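Local atomic coordinates of succinoglycan biosynthesis protein (PDB entry 2QGM), a protein that is named for succinoglycan biosynthesis but belongs to the erythromycin esterase family, so it is probably a hydrolase of the Ere-like type whose substrate is not established. Residues A74-G80 against N334-I339; Y99-E103 against W151-Y155; D114-K120 against A174-S179; L121-Q126 against K164-I168. All coordinates share one frame; numbering follows the deposited sequence.

Contact 1 (A74-G80 against N334-I339); sequences AQYVGLG and NNYVTI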
loop_
_atom_site.group_PDB
_atom_site.type_symbol
_atom_site.label_atom_id
_atom_site.label_comp_id
_atom_site.label_asym_id
_atom_site.label_seq_id
_atom_site.Cartn_x
_atom_site.Cartn_y
_atom_site.Cartn_z
ATOM N N ALA A 74 -12.247 12.412 5.529
ATOM C CA ALA A 74 -11.488 11.272 6.025
ATOM C C ALA A 74 -9.997 11.607 5.991
ATOM O O ALA A 74 -9.508 12.177 5.009
ATOM C CB ALA A 74 -11.770 10.043 5.168
ATOM N N GLN A 75 -9.272 11.259 7.055
ATOM C CA GLN A 75 -7.835 11.538 7.113
ATOM C C GLN A 75 -6.960 10.399 6.574
ATOM O O GLN A 75 -5.762 10.588 6.378
ATOM C CB GLN A 75 -7.409 11.863 8.547
ATOM C CG GLN A 75 -8.090 13.083 9.162
ATOM C CD GLN A 75 -7.618 13.324 10.582
ATOM O OE1 GLN A 75 -7.648 12.420 11.414
ATOM N NE2 GLN A 75 -7.178 14.547 10.867
ATOM N N TYR A 76 -7.548 9.224 6.354
ATOM C CA TYR A 76 -6.800 8.087 5.814
ATOM C C TYR A 76 -7.491 7.513 4.587
ATOM O O TYR A 76 -8.683 7.198 4.630
ATOM C CB TYR A 76 -6.670 6.950 6.825
ATOM C CG TYR A 76 -5.871 7.271 8.057
ATOM C CD1 TYR A 76 -6.423 8.021 9.089
ATOM C CD2 TYR A 76 -4.585 6.766 8.225
ATOM C CE1 TYR A 76 -5.721 8.253 10.265
ATOM C CE2 TYR A 76 -3.869 6.987 9.404
ATOM C CZ TYR A 76 -4.450 7.727 10.421
ATOM O OH TYR A 76 -3.797 7.902 11.623
ATOM N N VAL A 77 -6.751 7.371 3.491
ATOM C CA VAL A 77 -7.324 6.802 2.272
ATOM C C VAL A 77 -6.471 5.644 1.770
ATOM O O VAL A 77 -5.275 5.812 1.528
ATOM C CB VAL A 77 -7.447 7.859 1.137
ATOM C CG1 VAL A 77 -7.800 7.174 -0.183
ATOM C CG2 VAL A 77 -8.520 8.882 1.477
ATOM N N GLY A 78 -7.086 4.472 1.620
ATOM C CA GLY A 78 -6.363 3.316 1.117
ATOM C C GLY A 78 -6.557 3.258 -0.384
ATOM O O GLY A 78 -7.688 3.327 -0.858
ATOM N N LEU A 79 -5.463 3.141 -1.132
ATOM C CA LEU A 79 -5.517 3.101 -2.591
ATOM C C LEU A 79 -4.972 1.767 -3.087
ATOM O O LEU A 79 -3.759 1.575 -3.171
ATOM C CB LEU A 79 -4.674 4.236 -3.183
ATOM C CG LEU A 79 -4.937 5.657 -2.684
ATOM C CD1 LEU A 79 -3.807 6.575 -3.146
ATOM C CD2 LEU A 79 -6.285 6.147 -3.201
ATOM N N GLY A 80 -5.870 0.853 -3.430
ATOM C CA GLY A 80 -5.435 -0.456 -3.893
ATOM C C GLY A 80 -5.110 -0.593 -5.370
ATOM O O GLY A 80 -5.235 0.353 -6.147
ATOM N N ASN A 334 -14.889 5.503 10.447
ATOM C CA ASN A 334 -15.138 6.318 9.261
ATOM C C ASN A 334 -14.003 7.248 8.847
ATOM O O ASN A 334 -14.120 7.964 7.847
ATOM C CB ASN A 334 -16.420 7.134 9.435
ATOM C CG ASN A 334 -17.672 6.296 9.236
ATOM O OD1 ASN A 334 -18.785 6.746 9.499
ATOM N ND2 ASN A 334 -17.492 5.069 8.759
ATOM N N ASN A 335 -12.903 7.250 9.596
ATOM C CA ASN A 335 -11.774 8.115 9.255
ATOM C C ASN A 335 -10.829 7.413 8.290
ATOM O O ASN A 335 -9.787 7.958 7.929
ATOM C CB ASN A 335 -11.015 8.546 10.512
ATOM C CG ASN A 335 -10.192 9.804 10.288
ATOM O OD1 ASN A 335 -10.580 10.687 9.509
ATOM N ND2 ASN A 335 -9.066 9.907 10.985
ATOM N N TYR A 336 -11.188 6.195 7.895
ATOM C CA TYR A 336 -10.398 5.434 6.923
ATOM C C TYR A 336 -11.313 5.032 5.772
ATOM O O TYR A 336 -12.250 4.254 5.950
ATOM C CB TYR A 336 -9.791 4.172 7.551
ATOM C CG TYR A 336 -9.109 3.253 6.548
ATOM C CD1 TYR A 336 -8.067 3.714 5.747
ATOM C CD2 TYR A 336 -9.488 1.919 6.421
ATOM C CE1 TYR A 336 -7.413 2.873 4.849
ATOM C CE2 TYR A 336 -8.839 1.065 5.525
ATOM C CZ TYR A 336 -7.798 1.555 4.740
ATOM O OH TYR A 336 -7.135 0.734 3.855
ATOM N N VAL A 337 -11.049 5.584 4.594
ATOM C CA VAL A 337 -11.843 5.274 3.412
ATOM C C VAL A 337 -11.010 4.373 2.506
ATOM O O VAL A 337 -9.818 4.611 2.308
ATOM C CB VAL A 337 -12.231 6.559 2.636
ATOM C CG1 VAL A 337 -12.801 6.193 1.281
ATOM C CG2 VAL A 337 -13.266 7.356 3.427
ATOM N N THR A 338 -11.642 3.334 1.969
ATOM C CA THR A 338 -10.964 2.387 1.088
ATOM C C THR A 338 -11.415 2.479 -0.351
ATOM O O THR A 338 -12.606 2.419 -0.641
ATOM C CB THR A 338 -11.186 0.926 1.533
ATOM O OG1 THR A 338 -12.583 0.696 1.761
ATOM C CG2 THR A 338 -10.407 0.629 2.789
ATOM N N ILE A 339 -10.445 2.611 -1.251
ATOM C CA ILE A 339 -10.709 2.693 -2.682
ATOM C C ILE A 339 -10.016 1.518 -3.357
ATOM O O ILE A 339 -8.799 1.536 -3.546
ATOM C CB ILE A 339 -10.140 3.992 -3.275
ATOM C CG1 ILE A 339 -10.680 5.181 -2.483
ATOM C CG2 ILE A 339 -10.496 4.093 -4.762
ATOM C CD1 ILE A 339 -10.130 6.515 -2.918
#

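Contact 2 (Y99-E103 against W151-Y155); sequences YLVTE and WMKDY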
loop_
_atom_site.group_PDB
_atom_site.type_symbol
_atom_site.label_atom_id
_atom_site.label_comp_id
_atom_site.label_asym_id
_atom_site.label_seq_id
_atom_site.Cartn_x
_atom_site.Cartn_y
_atom_site.Cartn_z
ATOM N N TYR A 99 -4.140 14.277 -7.259
ATOM C CA TYR A 99 -5.369 14.988 -6.922
ATOM C C TYR A 99 -5.511 15.141 -5.404
ATOM O O TYR A 99 -5.812 16.226 -4.906
ATOM C CB TYR A 99 -6.582 14.243 -7.485
ATOM C CG TYR A 99 -7.897 14.896 -7.137
ATOM C CD1 TYR A 99 -8.293 16.084 -7.745
ATOM C CD2 TYR A 99 -8.738 14.335 -6.177
ATOM C CE1 TYR A 99 -9.502 16.695 -7.405
ATOM C CE2 TYR A 99 -9.938 14.938 -5.829
ATOM C CZ TYR A 99 -10.315 16.117 -6.443
ATOM O OH TYR A 99 -11.493 16.734 -6.076
ATOM N N LEU A 100 -5.288 14.055 -4.665
ATOM C CA LEU A 100 -5.392 14.105 -3.204
ATOM C C LEU A 100 -4.413 15.107 -2.596
ATOM O O LEU A 100 -4.749 15.834 -1.662
ATOM C CB LEU A 100 -5.122 12.722 -2.597
ATOM C CG LEU A 100 -6.167 11.634 -2.850
ATOM C CD1 LEU A 100 -5.768 10.383 -2.095
ATOM C CD2 LEU A 100 -7.545 12.104 -2.411
ATOM N N VAL A 101 -3.197 15.154 -3.127
ATOM C CA VAL A 101 -2.194 16.072 -2.599
ATOM C C VAL A 101 -2.503 17.533 -2.927
ATOM O O VAL A 101 -2.531 18.384 -2.037
ATOM C CB VAL A 101 -0.773 15.720 -3.130
ATOM C CG1 VAL A 101 0.221 16.795 -2.731
ATOM C CG2 VAL A 101 -0.314 14.397 -2.557
ATOM N N THR A 102 -2.767 17.803 -4.200
ATOM C CA THR A 102 -3.031 19.157 -4.661
ATOM C C THR A 102 -4.409 19.747 -4.364
ATOM O O THR A 102 -4.530 20.964 -4.199
ATOM C CB THR A 102 -2.799 19.268 -6.177
ATOM O OG1 THR A 102 -3.722 18.413 -6.857
ATOM C CG2 THR A 102 -1.383 18.863 -6.540
ATOM N N GLU A 103 -5.443 18.913 -4.302
ATOM C CA GLU A 103 -6.805 19.407 -4.064
ATOM C C GLU A 103 -7.443 19.036 -2.718
ATOM O O GLU A 103 -8.421 19.665 -2.302
ATOM C CB GLU A 103 -7.733 18.920 -5.192
ATOM C CG GLU A 103 -7.370 19.410 -6.595
ATOM C CD GLU A 103 -7.341 20.927 -6.704
ATOM O OE1 GLU A 103 -8.184 21.587 -6.068
ATOM O OE2 GLU A 103 -6.483 21.459 -7.436
ATOM N N TRP A 151 7.432 13.326 -9.645
ATOM C CA TRP A 151 6.479 14.403 -9.411
ATOM C C TRP A 151 6.512 14.820 -7.942
ATOM O O TRP A 151 6.451 16.005 -7.608
ATOM C CB TRP A 151 5.055 13.972 -9.764
ATOM C CG TRP A 151 4.053 14.950 -9.246
ATOM C CD1 TRP A 151 3.809 16.198 -9.728
ATOM C CD2 TRP A 151 3.265 14.817 -8.053
ATOM N NE1 TRP A 151 2.926 16.860 -8.909
ATOM C CE2 TRP A 151 2.576 16.034 -7.873
ATOM C CE3 TRP A 151 3.078 13.789 -7.119
ATOM C CZ2 TRP A 151 1.716 16.256 -6.792
ATOM C CZ3 TRP A 151 2.220 14.012 -6.042
ATOM C CH2 TRP A 151 1.553 15.236 -5.892
HETATM N N MSE A 152 6.596 13.839 -7.052
HETATM C CA MSE A 152 6.639 14.127 -5.619
HETATM C C MSE A 152 7.846 15.016 -5.301
HETATM O O MSE A 152 7.750 15.967 -4.516
HETATM C CB MSE A 152 6.717 12.822 -4.819
HETATM C CG MSE A 152 5.478 11.949 -4.950
HETATM SE SE MSE A 152 5.558 10.385 -3.834
HETATM C CE MSE A 152 3.684 9.892 -3.945
ATOM N N LYS A 153 8.984 14.707 -5.922
ATOM C CA LYS A 153 10.197 15.495 -5.719
ATOM C C LYS A 153 9.931 16.917 -6.241
ATOM O O LYS A 153 10.276 17.900 -5.583
ATOM C CB LYS A 153 11.368 14.864 -6.480
ATOM C CG LYS A 153 12.694 15.570 -6.269
ATOM C CD LYS A 153 13.779 15.047 -7.208
ATOM C CE LYS A 153 13.519 15.459 -8.649
ATOM N NZ LYS A 153 14.578 14.958 -9.578
ATOM N N ASP A 154 9.299 17.021 -7.410
ATOM C CA ASP A 154 8.990 18.336 -7.989
ATOM C C ASP A 154 8.064 19.133 -7.072
ATOM O O ASP A 154 8.289 20.319 -6.845
ATOM C CB ASP A 154 8.319 18.212 -9.364
ATOM C CG ASP A 154 9.234 17.626 -10.422
ATOM O OD1 ASP A 154 10.473 17.690 -10.260
ATOM O OD2 ASP A 154 8.705 17.110 -11.432
ATOM N N TYR A 155 7.026 18.479 -6.554
ATOM C CA TYR A 155 6.074 19.142 -5.666
ATOM C C TYR A 155 6.822 19.698 -4.449
ATOM O O TYR A 155 6.653 20.861 -4.082
ATOM C CB TYR A 155 4.976 18.157 -5.217
ATOM C CG TYR A 155 3.903 18.783 -4.330
ATOM C CD1 TYR A 155 2.782 19.414 -4.878
ATOM C CD2 TYR A 155 4.043 18.796 -2.941
ATOM C CE1 TYR A 155 1.837 20.050 -4.058
ATOM C CE2 TYR A 155 3.101 19.426 -2.116
ATOM C CZ TYR A 155 2.006 20.050 -2.681
ATOM O OH TYR A 155 1.089 20.677 -1.865
#

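Contact 3 (D114-K120 against A174-S179); sequences DWGNGLK and ALDQGS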
loop_
_atom_site.group_PDB
_atom_site.type_symbol
_atom_site.label_atom_id
_atom_site.label_comp_id
_atom_site.label_asym_id
_atom_site.label_seq_id
_atom_site.Cartn_x
_atom_site.Cartn_y
_atom_site.Cartn_z
ATOM N N ASP A 114 9.535 -1.620 1.738
ATOM C CA ASP A 114 10.279 -1.727 2.986
ATOM C C ASP A 114 10.706 -0.404 3.612
ATOM O O ASP A 114 11.074 0.552 2.923
ATOM C CB ASP A 114 11.493 -2.644 2.814
ATOM C CG ASP A 114 11.101 -4.063 2.405
ATOM O OD1 ASP A 114 9.967 -4.491 2.721
ATOM O OD2 ASP A 114 11.933 -4.758 1.779
ATOM N N TRP A 115 10.643 -0.374 4.939
ATOM C CA TRP A 115 10.998 0.796 5.738
ATOM C C TRP A 115 12.279 1.470 5.237
ATOM O O TRP A 115 12.287 2.672 4.939
ATOM C CB TRP A 115 11.152 0.373 7.206
ATOM C CG TRP A 115 11.479 1.526 8.100
ATOM C CD1 TRP A 115 12.717 1.965 8.448
ATOM C CD2 TRP A 115 10.547 2.454 8.667
ATOM N NE1 TRP A 115 12.620 3.115 9.195
ATOM C CE2 TRP A 115 11.297 3.438 9.345
ATOM C CE3 TRP A 115 9.146 2.550 8.667
ATOM C CZ2 TRP A 115 10.695 4.516 10.017
ATOM C CZ3 TRP A 115 8.545 3.622 9.334
ATOM C CH2 TRP A 115 9.323 4.588 9.999
ATOM N N GLY A 116 13.349 0.686 5.124
ATOM C CA GLY A 116 14.625 1.211 4.660
ATOM C C GLY A 116 14.585 1.879 3.298
ATOM O O GLY A 116 15.214 2.923 3.085
ATOM N N ASN A 117 13.869 1.265 2.363
ATOM C CA ASN A 117 13.732 1.818 1.015
ATOM C C ASN A 117 12.960 3.118 1.137
ATOM O O ASN A 117 13.211 4.079 0.408
ATOM C CB ASN A 117 12.970 0.846 0.121
ATOM C CG ASN A 117 13.825 -0.328 -0.310
ATOM O OD1 ASN A 117 13.315 -1.368 -0.724
ATOM N ND2 ASN A 117 15.144 -0.155 -0.239
ATOM N N GLY A 118 12.024 3.145 2.080
ATOM C CA GLY A 118 11.233 4.343 2.301
ATOM C C GLY A 118 12.095 5.523 2.705
ATOM O O GLY A 118 11.886 6.634 2.221
ATOM N N LEU A 119 13.058 5.281 3.596
ATOM C CA LEU A 119 13.975 6.316 4.075
ATOM C C LEU A 119 14.726 6.943 2.894
ATOM O O LEU A 119 14.895 8.158 2.834
ATOM C CB LEU A 119 14.988 5.711 5.068
ATOM C CG LEU A 119 14.450 5.105 6.374
ATOM C CD1 LEU A 119 15.603 4.574 7.233
ATOM C CD2 LEU A 119 13.671 6.161 7.148
ATOM N N LYS A 120 15.160 6.106 1.952
ATOM C CA LYS A 120 15.894 6.574 0.787
ATOM C C LYS A 120 14.984 7.285 -0.201
ATOM O O LYS A 120 15.389 8.269 -0.826
ATOM C CB LYS A 120 16.606 5.406 0.089
ATOM C CG LYS A 120 17.562 4.631 0.986
ATOM C CD LYS A 120 18.152 3.426 0.262
ATOM C CE LYS A 120 18.892 2.491 1.219
ATOM N NZ LYS A 120 19.939 3.195 2.011
ATOM N N ALA A 174 12.509 -6.728 4.963
ATOM C CA ALA A 174 13.958 -6.663 5.092
ATOM C C ALA A 174 14.364 -5.380 5.819
ATOM O O ALA A 174 13.628 -4.390 5.807
ATOM C CB ALA A 174 14.614 -6.693 3.713
ATOM N N LEU A 175 15.522 -5.410 6.470
ATOM C CA LEU A 175 16.039 -4.225 7.147
ATOM C C LEU A 175 17.418 -3.998 6.556
ATOM O O LEU A 175 18.324 -4.804 6.754
ATOM C CB LEU A 175 16.149 -4.448 8.654
ATOM C CG LEU A 175 14.845 -4.619 9.435
ATOM C CD1 LEU A 175 15.174 -5.011 10.868
ATOM C CD2 LEU A 175 14.048 -3.329 9.390
ATOM N N ASP A 176 17.562 -2.909 5.809
ATOM C CA ASP A 176 18.825 -2.576 5.168
ATOM C C ASP A 176 19.795 -1.930 6.151
ATOM O O ASP A 176 19.408 -1.512 7.241
ATOM C CB ASP A 176 18.570 -1.621 4.004
ATOM C CG ASP A 176 18.178 -0.234 4.471
ATOM O OD1 ASP A 176 17.299 -0.134 5.348
ATOM O OD2 ASP A 176 18.751 0.750 3.957
ATOM N N GLN A 177 21.063 -1.857 5.757
ATOM C CA GLN A 177 22.096 -1.259 6.596
ATOM C C GLN A 177 21.759 0.209 6.861
ATOM O O GLN A 177 22.072 0.750 7.923
ATOM C CB GLN A 177 23.456 -1.376 5.899
ATOM C CG GLN A 177 24.644 -0.912 6.721
ATOM C CD GLN A 177 24.777 -1.653 8.038
ATOM O OE1 GLN A 177 24.654 -2.877 8.089
ATOM N NE2 GLN A 177 25.022 -0.912 9.115
ATOM N N GLY A 178 21.119 0.843 5.886
ATOM C CA GLY A 178 20.737 2.236 6.035
ATOM C C GLY A 178 19.850 2.451 7.252
ATOM O O GLY A 178 19.931 3.490 7.905
ATOM N N SER A 179 19.002 1.473 7.562
ATOM C CA SER A 179 18.111 1.577 8.719
ATOM C C SER A 179 18.894 1.560 10.028
ATOM O O SER A 179 18.680 2.394 10.898
ATOM C CB SER A 179 17.077 0.442 8.715
ATOM O OG SER A 179 16.164 0.585 7.636
HETATM O O HOH W 1 17.593 2.990 4.513
HETATM O O HOH W 2 14.372 -1.955 5.082
#

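Contact 4 (L121-Q126 against K164-I168); sequences LNEYIQ and KIQFI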
loop_
_atom_site.group_PDB
_atom_site.type_symbol
_atom_site.label_atom_id
_atom_site.label_comp_id
_atom_site.label_asym_id
_atom_site.label_seq_id
_atom_site.Cartn_x
_atom_site.Cartn_y
_atom_site.Cartn_z
ATOM N N LEU A 121 13.762 6.791 -0.358
ATOM C CA LEU A 121 12.822 7.432 -1.279
ATOM C C LEU A 121 12.407 8.774 -0.701
ATOM O O LEU A 121 12.209 9.741 -1.443
ATOM C CB LEU A 121 11.596 6.542 -1.507
ATOM C CG LEU A 121 11.871 5.434 -2.530
ATOM C CD1 LEU A 121 10.862 4.302 -2.380
ATOM C CD2 LEU A 121 11.835 6.027 -3.926
ATOM N N ASN A 122 12.286 8.846 0.621
ATOM C CA ASN A 122 11.897 10.108 1.229
ATOM C C ASN A 122 13.033 11.098 1.036
ATOM O O ASN A 122 12.801 12.257 0.720
ATOM C CB ASN A 122 11.567 9.952 2.718
ATOM C CG ASN A 122 10.748 11.117 3.249
ATOM O OD1 ASN A 122 10.008 11.757 2.499
ATOM N ND2 ASN A 122 10.862 11.389 4.545
ATOM N N GLU A 123 14.271 10.641 1.198
ATOM C CA GLU A 123 15.410 11.531 1.008
ATOM C C GLU A 123 15.408 12.018 -0.437
ATOM O O GLU A 123 15.712 13.180 -0.707
ATOM C CB GLU A 123 16.723 10.806 1.311
ATOM C CG GLU A 123 17.939 11.717 1.271
ATOM C CD GLU A 123 19.223 11.000 1.644
ATOM O OE1 GLU A 123 19.203 10.230 2.628
ATOM O OE2 GLU A 123 20.249 11.201 0.955
ATOM N N TYR A 124 15.057 11.130 -1.364
ATOM C CA TYR A 124 15.000 11.496 -2.774
ATOM C C TYR A 124 13.979 12.603 -3.036
ATOM O O TYR A 124 14.279 13.588 -3.724
ATOM C CB TYR A 124 14.624 10.300 -3.651
ATOM C CG TYR A 124 14.569 10.681 -5.117
ATOM C CD1 TYR A 124 15.736 10.892 -5.836
ATOM C CD2 TYR A 124 13.352 10.923 -5.754
ATOM C CE1 TYR A 124 15.705 11.334 -7.151
ATOM C CE2 TYR A 124 13.308 11.377 -7.077
ATOM C CZ TYR A 124 14.497 11.578 -7.769
ATOM O OH TYR A 124 14.498 12.016 -9.077
ATOM N N ILE A 125 12.766 12.435 -2.512
ATOM C CA ILE A 125 11.734 13.440 -2.747
ATOM C C ILE A 125 11.921 14.724 -1.932
ATOM O O ILE A 125 11.229 15.707 -2.177
ATOM C CB ILE A 125 10.297 12.866 -2.523
ATOM C CG1 ILE A 125 10.055 12.529 -1.053
ATOM C CG2 ILE A 125 10.101 11.624 -3.383
ATOM C CD1 ILE A 125 8.571 12.361 -0.737
ATOM N N GLN A 126 12.853 14.725 -0.981
ATOM C CA GLN A 126 13.114 15.929 -0.186
ATOM C C GLN A 126 14.307 16.704 -0.754
ATOM O O GLN A 126 14.282 17.930 -0.803
ATOM C CB GLN A 126 13.430 15.589 1.277
ATOM C CG GLN A 126 12.394 14.742 1.979
ATOM C CD GLN A 126 11.050 15.422 2.140
ATOM O OE1 GLN A 126 10.037 14.752 2.340
ATOM N NE2 GLN A 126 11.029 16.751 2.073
ATOM N N LYS A 164 5.540 19.660 3.115
ATOM C CA LYS A 164 6.091 18.689 2.169
ATOM C C LYS A 164 5.494 17.287 2.256
ATOM O O LYS A 164 5.064 16.844 3.318
ATOM C CB LYS A 164 7.604 18.580 2.372
ATOM C CG LYS A 164 8.333 19.912 2.390
ATOM C CD LYS A 164 8.114 20.685 1.100
ATOM C CE LYS A 164 9.013 21.906 1.042
ATOM N NZ LYS A 164 8.732 22.820 2.182
ATOM N N ILE A 165 5.482 16.590 1.128
ATOM C CA ILE A 165 4.981 15.223 1.097
ATOM C C ILE A 165 6.034 14.376 1.789
ATOM O O ILE A 165 7.228 14.552 1.549
ATOM C CB ILE A 165 4.831 14.697 -0.351
ATOM C CG1 ILE A 165 3.783 15.508 -1.113
ATOM C CG2 ILE A 165 4.442 13.225 -0.335
ATOM C CD1 ILE A 165 3.747 15.186 -2.606
ATOM N N GLN A 166 5.596 13.465 2.650
ATOM C CA GLN A 166 6.515 12.579 3.347
ATOM C C GLN A 166 6.335 11.194 2.734
ATOM O O GLN A 166 5.208 10.744 2.520
ATOM C CB GLN A 166 6.179 12.529 4.845
ATOM C CG GLN A 166 6.382 13.856 5.582
ATOM C CD GLN A 166 7.825 14.322 5.562
ATOM O OE1 GLN A 166 8.745 13.547 5.836
ATOM N NE2 GLN A 166 8.033 15.598 5.252
ATOM N N PHE A 167 7.440 10.526 2.430
ATOM C CA PHE A 167 7.361 9.182 1.877
ATOM C C PHE A 167 7.683 8.232 3.021
ATOM O O PHE A 167 8.718 8.386 3.682
ATOM C CB PHE A 167 8.382 8.999 0.750
ATOM C CG PHE A 167 8.168 7.745 -0.047
ATOM C CD1 PHE A 167 8.357 6.489 0.535
ATOM C CD2 PHE A 167 7.730 7.815 -1.361
ATOM C CE1 PHE A 167 8.102 5.322 -0.191
ATOM C CE2 PHE A 167 7.474 6.657 -2.094
ATOM C CZ PHE A 167 7.657 5.407 -1.511
ATOM N N ILE A 168 6.792 7.273 3.262
ATOM C CA ILE A 168 6.978 6.299 4.332
ATOM C C ILE A 168 6.929 4.878 3.769
ATOM O O ILE A 168 5.994 4.528 3.045
ATOM C CB ILE A 168 5.861 6.412 5.412
ATOM C CG1 ILE A 168 5.813 7.819 5.999
ATOM C CG2 ILE A 168 6.074 5.372 6.495
ATOM C CD1 ILE A 168 4.813 8.718 5.318
#

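Contact 1 (A74-G80 against N334-I339)
On the face of the sheet that carries Val77, Leu79, Val337 and Ile339, the end of Ile339 is the main bump. Its CD1 drops into the hollow between Val77 and Leu79, 3.7 Å from Val77 CG1 and 3.9 Å from Leu79 CD2. Ile339 and Leu79 lie side by side and point the same way, whereas Ile339 and Val77 meet at a slant. Further back on this side, Val337 CG2 presses against the small methyl of Ala74, CB to CG2 3.5 Å. The other face is shaped by Gly78, which leaves room for the Tyr336 ring. With CG anti to the backbone N, chi1 173° carries that ring toward the neighbouring strand, where CE1 comes to 3.6 Å from Gly78 N; Tyr336 OH is hydrogen-bonded to Ile310 O. Tyr76 CB lies at the edge of the same ring, near its plane, 3.7 Å from CD1. Backbone bonds join the strands 76-79 and 336-339 in parallel, 18° apart, passing in turn from Val337 N to Tyr76 O, Gly78 N to Val337 O and Ile339 N to Gly78 O. At the N-terminal ends of both strands the amides of Gln75 and Asn335 cross with their planes 39° apart. Asn335 ND2 gives an in-plane bond to a lone pair of Gln75 OE1 (2.9 Å), while Gln75 N reaches Asn335 OD1 from above its carbonyl plane (2.8 Å). Asn335 thus donates to and accepts from the same residue, which should hold its amide in one orientation at the start of an otherwise largely apolar, buried strand pair.

Contact 2 (Y99-E103 against W151-Y155)
The Tyr155 ring takes Val101 over one face: CG1 stands 3.9 Å from the ring centroid, only 17° off the normal, a CH-pi contact displaced toward the hydroxyl-bearing carbon CZ, the nearest ring atom. Trp151 is met differently. Its indole turns an edge to the same valine: Val101 CB lies at this edge, in the indole plane, 3.6 Å from CH2, and CZ2 comes to 4.1 Å from Thr102 CG2 along the same edge. Tyr155 CB of the same helix sits over one indole face, toward its rim. Val101 therefore touches one aromatic edge-on and the other from above, and both rings come from the opposite direction to its branches. Trp151 and Tyr155 stand one helical turn apart, and each has CG anti to the backbone N, which sends both rings across the gap toward helix 87-104. The large rings explain how two helix segments with axes 12.4 Å apart still touch, through side chains alone and without a hydrogen bond between them. Thr102 lends its methyl, while its OG1 bonds back to Lys98 O in its own helix. The two helices run nearly parallel here, 10° apart. Helix 87-104 lies on the sheet, Val101 resting on Met302 of strand 301-304; helix 143-157 runs alongside, Tyr155 touching Ile165 just before edge strand 166-171.

Contact 3 (D114-K120 against A174-S179)
Lys120 and Asp176 reach for each other from opposite directions, NZ to OD2 3.3 Å in a salt bridge, with CE about as near the same oxygen. The lysine chain is extended until it bends at chi4. Asp176 holds CG between its backbone N and carbonyl carbon (chi1 71°), which turns the carboxylate toward helix 115-127 and back over its own helix start; its oxygens have different partners. OD1 accepts from Ser179 OG at 2.7 Å and, weakly, from Ser179 N; it also lies 3.1 Å from Gly116 CA, where the lack of a side chain allows the carboxylate to come close. OD2 faces Lys120 and takes a hydrogen bond of 2.6 Å from a water that also donates to Gly116 O. A second water accepts from Gly116 N and donates to Ala174 O, so water bridges both polar backbone atoms of this glycine to the other segment. Ser179 OG stands at the edge of the Trp115 indole, in its plane, 3.8 Å from CD1, while Trp115 NE1 is bonded to Thr259 OG1. Asp114 OD1 accepts from Lys173 N. Asp176 is thus the helix N-cap of helix 177-190, set against the start of helix 115-127 in the loops that follow parallel strands 108-111 and 166-171 of the alpha/beta fold.

Contact 4 (L121-Q126 against K164-I168)
Asn122 OD1 accepts from Phe167 N at 2.8 Å in a nearly straight bond (169°), joining helix 115-127 to edge strand 166-171 in the mixed beta sheet of this alpha/beta fold. The NH comes from well above the amide's carbonyl plane instead of along a lone pair. On the other branch, Asn122 ND2 donates to Gln166 OE1 at 3.3 Å; the acceptor lies in the plane of the asparagine amide, and the two amide planes stand almost at a right angle. Both branches of Asn122 are therefore tied to neighbouring residues of the strand, which should hold the rotation of the amide. Its CG is anti to the backbone N, which lays the amide alongside Phe167, the two side chains pointing opposite ways. Helix and strand run antiparallel, 165° between their directions, with axes 7.4 Å apart, close enough for such a short side chain to span the gap. Apolar groups make much of the remaining contact. Ile125 stretches CD1 to 3.7 Å from Phe167 CB and also approaches Ile165 O. The Phe167 ring meets Phe109 of the next strand edge-to-face, while Leu121 covers one of its faces and is backed in turn by Pro132, Phe135 and Ile149. Gln166 and Asn122 both touch Trp255 of helix 253-269 as well. Leu121 CB sits over the centre of the Phe167 ring, 3.8 Å from the centroid and 7° off the normal, and Leu121 CD1 reaches CZ at 3.5 Å.

How the contacts relate
Contacts 2, 3 and 4 all lie, along the chain, inside the long loop closed by contact 1, which pairs strands 76-79 and 336-344 within the mixed sheet. Contact 4 sets a helix on edge strand 166-171 of that sheet; the centres of contacts 1 and 4 are about 21 Å apart. Contacts 3 and 4 share helix 115-127, with centres about 13 Å apart, and contact 4 is nested inside contact 3. Contact 2 alternates with both along the chain and meets contact 4 where Met152 packs on Ile125 and Lys153 NZ probably hydrogen-bonds Tyr124 OH. Val77 touches Leu100, linking contacts 1 and 2. Contact 2 joins two helices, and contact 3 the starts of two others.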